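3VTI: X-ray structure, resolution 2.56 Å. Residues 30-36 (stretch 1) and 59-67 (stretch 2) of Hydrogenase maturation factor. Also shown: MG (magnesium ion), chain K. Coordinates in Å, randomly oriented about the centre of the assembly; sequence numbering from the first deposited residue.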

# COMPACT_ATOMS: atom_id res chain seq x y z
N ILE C 30 -23.09 -11.90 14.88
CA ILE C 30 -21.93 -11.93 13.99
C ILE C 30 -21.06 -10.68 14.10
O ILE C 30 -21.53 -9.56 14.35
CB ILE C 30 -22.26 -12.31 12.50
CG1 ILE C 30 -22.91 -11.15 11.74
CG2 ILE C 30 -23.06 -13.61 12.40
CD1 ILE C 30 -21.91 -10.28 11.03
N THR C 31 -19.78 -10.90 13.88
CA THR C 31 -18.78 -9.91 14.09
C THR C 31 -18.06 -9.59 12.76
O THR C 31 -18.01 -10.43 11.86
CB THR C 31 -17.82 -10.40 15.19
OG1 THR C 31 -17.13 -9.28 15.74
CG2 THR C 31 -16.81 -11.43 14.66
N LEU C 32 -17.55 -8.36 12.64
CA LEU C 32 -16.89 -7.89 11.40
C LEU C 32 -15.72 -6.95 11.67
O LEU C 32 -15.86 -5.93 12.36
CB LEU C 32 -17.90 -7.19 10.47
CG LEU C 32 -17.39 -6.55 9.18
CD1 LEU C 32 -16.88 -7.60 8.18
CD2 LEU C 32 -18.50 -5.71 8.57
N THR C 33 -14.57 -7.29 11.10
CA THR C 33 -13.34 -6.53 11.29
C THR C 33 -12.62 -6.32 9.96
O THR C 33 -12.89 -7.03 8.98
CB THR C 33 -12.40 -7.24 12.29
OG1 THR C 33 -11.22 -6.44 12.49
CG2 THR C 33 -12.01 -8.62 11.78
N THR C 34 -11.71 -5.35 9.93
CA THR C 34 -10.82 -5.19 8.80
C THR C 34 -9.47 -4.66 9.26
O THR C 34 -9.41 -3.88 10.20
CB THR C 34 -11.41 -4.29 7.69
OG1 THR C 34 -10.55 -4.33 6.54
CG2 THR C 34 -11.57 -2.85 8.16
N ASP C 35 -8.41 -5.08 8.59
CA ASP C 35 -7.08 -4.54 8.85
C ASP C 35 -6.19 -4.59 7.61
O ASP C 35 -6.24 -5.53 6.83
CB ASP C 35 -6.40 -5.29 10.00
CG ASP C 35 -5.40 -4.44 10.74
OD1 ASP C 35 -5.30 -3.24 10.43
OD2 ASP C 35 -4.71 -4.95 11.65
N SER C 36 -5.38 -3.55 7.44
CA SER C 36 -4.35 -3.52 6.40
C SER C 36 -3.01 -3.90 7.01
O SER C 36 -2.80 -3.74 8.21
CB SER C 36 -4.26 -2.15 5.74
OG SER C 36 -5.41 -1.88 4.97
MG MG K . -7.06 -5.73 17.55
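Stretch 2, residues 59-67: NDASMRGAK

Stretch 1 is a β-strand throughout, with phi between -99° and -151° and psi between 126° and 162°, so its side chains alternate from one face to the other. Stretch 2 enters as the last part of a helix, with N59 and D60 at helical angles (-63/-53 and -57/-37), passes through a turn and becomes extended at A66 and K67. The turn is held by backbone hydrogen bonds from S62 N to N59 O (2.9 Å), G65 N to S62 O (2.7 Å) and A66 N to S62 O (3.1 Å). G65 has phi/psi of 89/49, where a CB would be jammed against the carbonyl O of R64. No hydrogen bond joins the two stretches directly; 278 Å² is buried, summed over both sides, mainly by van der Waals packing. The sheet-like alternation of stretch 1 decides which residues take part.

I30 directs its CA-to-CB bond away from stretch 2, and its side chain makes no contact with it. T31 points toward it and loses the most area of any residue here, 75 Å². With chi1 at -159° (t), its CG2 lies 3.1 Å from A61 O, a tight approach, and 4.1 Å from A66 CB, while its OG1 is 3.9 Å from R64 CB. One threonine thus meets residues from both sides of the turn. Its OG1 is hydrogen-bonded elsewhere in the structure.

L32 again points away. T33 returns to the contact face, and its CA is 6.0 Å from the CA of A61, the nearest CA pair across the stretches. Its CG2 packs 3.9 Å from A61 CB, and its OG1 lies 3.4 Å from D60 CB. That hydroxyl also reaches D60 through water 1, which is 2.9 Å from T33 OG1 and donates a weak hydrogen bond to D60 OD2 at 3.3 Å.

T34 points away, and D35 toward. D35 OD2 stands 4.1 Å from D60 OD2, two like charges brought close together. Nearby, the magnesium ion is bound by D60 OD1 at 2.0 Å and by water 2, whose O is 2.4 Å from MG, together with two atoms from elsewhere in the structure. S36 is out of reach.

The order of partners gives the direction: T31 meets A61, R64 and A66, T33 meets D60 and A61, and D35 meets D60. Advancing along stretch 1 therefore leads back along stretch 2, so the contacting parts run in broadly opposite senses.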

# COMPACT_ATOMS: atom_id res chain seq x y z
N ASN C 59 -7.61 -12.99 14.76
CA ASN C 59 -7.56 -12.54 16.13
C ASN C 59 -8.60 -11.46 16.42
O ASN C 59 -9.41 -11.60 17.35
CB ASN C 59 -6.15 -12.10 16.50
CG ASN C 59 -5.15 -13.26 16.47
OD1 ASN C 59 -5.55 -14.44 16.53
ND2 ASN C 59 -3.86 -12.95 16.38
N ASP C 60 -8.60 -10.41 15.59
CA ASP C 60 -9.53 -9.30 15.74
C ASP C 60 -10.98 -9.80 15.70
O ASP C 60 -11.83 -9.29 16.43
CB ASP C 60 -9.30 -8.24 14.65
CG ASP C 60 -8.13 -7.30 14.95
OD1 ASP C 60 -8.04 -6.75 16.07
OD2 ASP C 60 -7.30 -7.08 14.04
N ALA C 61 -11.25 -10.80 14.87
CA ALA C 61 -12.60 -11.35 14.70
C ALA C 61 -13.05 -12.21 15.89
O ALA C 61 -14.24 -12.57 15.98
CB ALA C 61 -12.70 -12.13 13.40
N SER C 62 -12.11 -12.54 16.78
CA SER C 62 -12.40 -13.37 17.95
C SER C 62 -12.52 -12.52 19.21
O SER C 62 -13.18 -12.93 20.17
CB SER C 62 -11.30 -14.42 18.15
OG SER C 62 -11.07 -15.21 16.99
N MET C 63 -11.89 -11.35 19.19
CA MET C 63 -11.77 -10.48 20.38
C MET C 63 -13.10 -10.06 20.99
O MET C 63 -13.14 -9.42 22.05
CB MET C 63 -10.94 -9.24 20.06
CG MET C 63 -9.53 -9.55 19.68
SD MET C 63 -8.64 -10.33 21.01
CE MET C 63 -7.38 -11.20 20.10
N ARG C 64 -14.18 -10.42 20.33
CA ARG C 64 -15.50 -10.05 20.76
C ARG C 64 -16.18 -11.25 21.43
O ARG C 64 -17.33 -11.16 21.85
CB ARG C 64 -16.29 -9.53 19.55
CG ARG C 64 -17.28 -8.46 19.86
CD ARG C 64 -16.66 -7.17 20.43
NE ARG C 64 -17.70 -6.43 21.13
CZ ARG C 64 -18.50 -5.53 20.56
NH1 ARG C 64 -18.34 -5.22 19.28
NH2 ARG C 64 -19.44 -4.92 21.27
N GLY C 65 -15.44 -12.35 21.56
CA GLY C 65 -15.98 -13.61 22.11
C GLY C 65 -16.57 -14.48 21.02
O GLY C 65 -17.71 -14.98 21.14
N ALA C 66 -15.80 -14.66 19.95
CA ALA C 66 -16.34 -15.23 18.72
C ALA C 66 -15.41 -16.23 18.06
O ALA C 66 -14.19 -16.17 18.21
CB ALA C 66 -16.71 -14.11 17.75
N LYS C 67 -16.03 -17.17 17.34
CA LYS C 67 -15.34 -18.08 16.45
C LYS C 67 -15.26 -17.43 15.07
O LYS C 67 -16.30 -17.19 14.44
CB LYS C 67 -16.12 -19.40 16.36
CG LYS C 67 -15.57 -20.38 15.34
CD LYS C 67 -16.18 -21.77 15.50
CE LYS C 67 -15.42 -22.79 14.67
NZ LYS C 67 -13.93 -22.63 14.82
O HOH W 1 -8.80 -7.35 11.10
O HOH W 2 -8.22 -3.74 16.89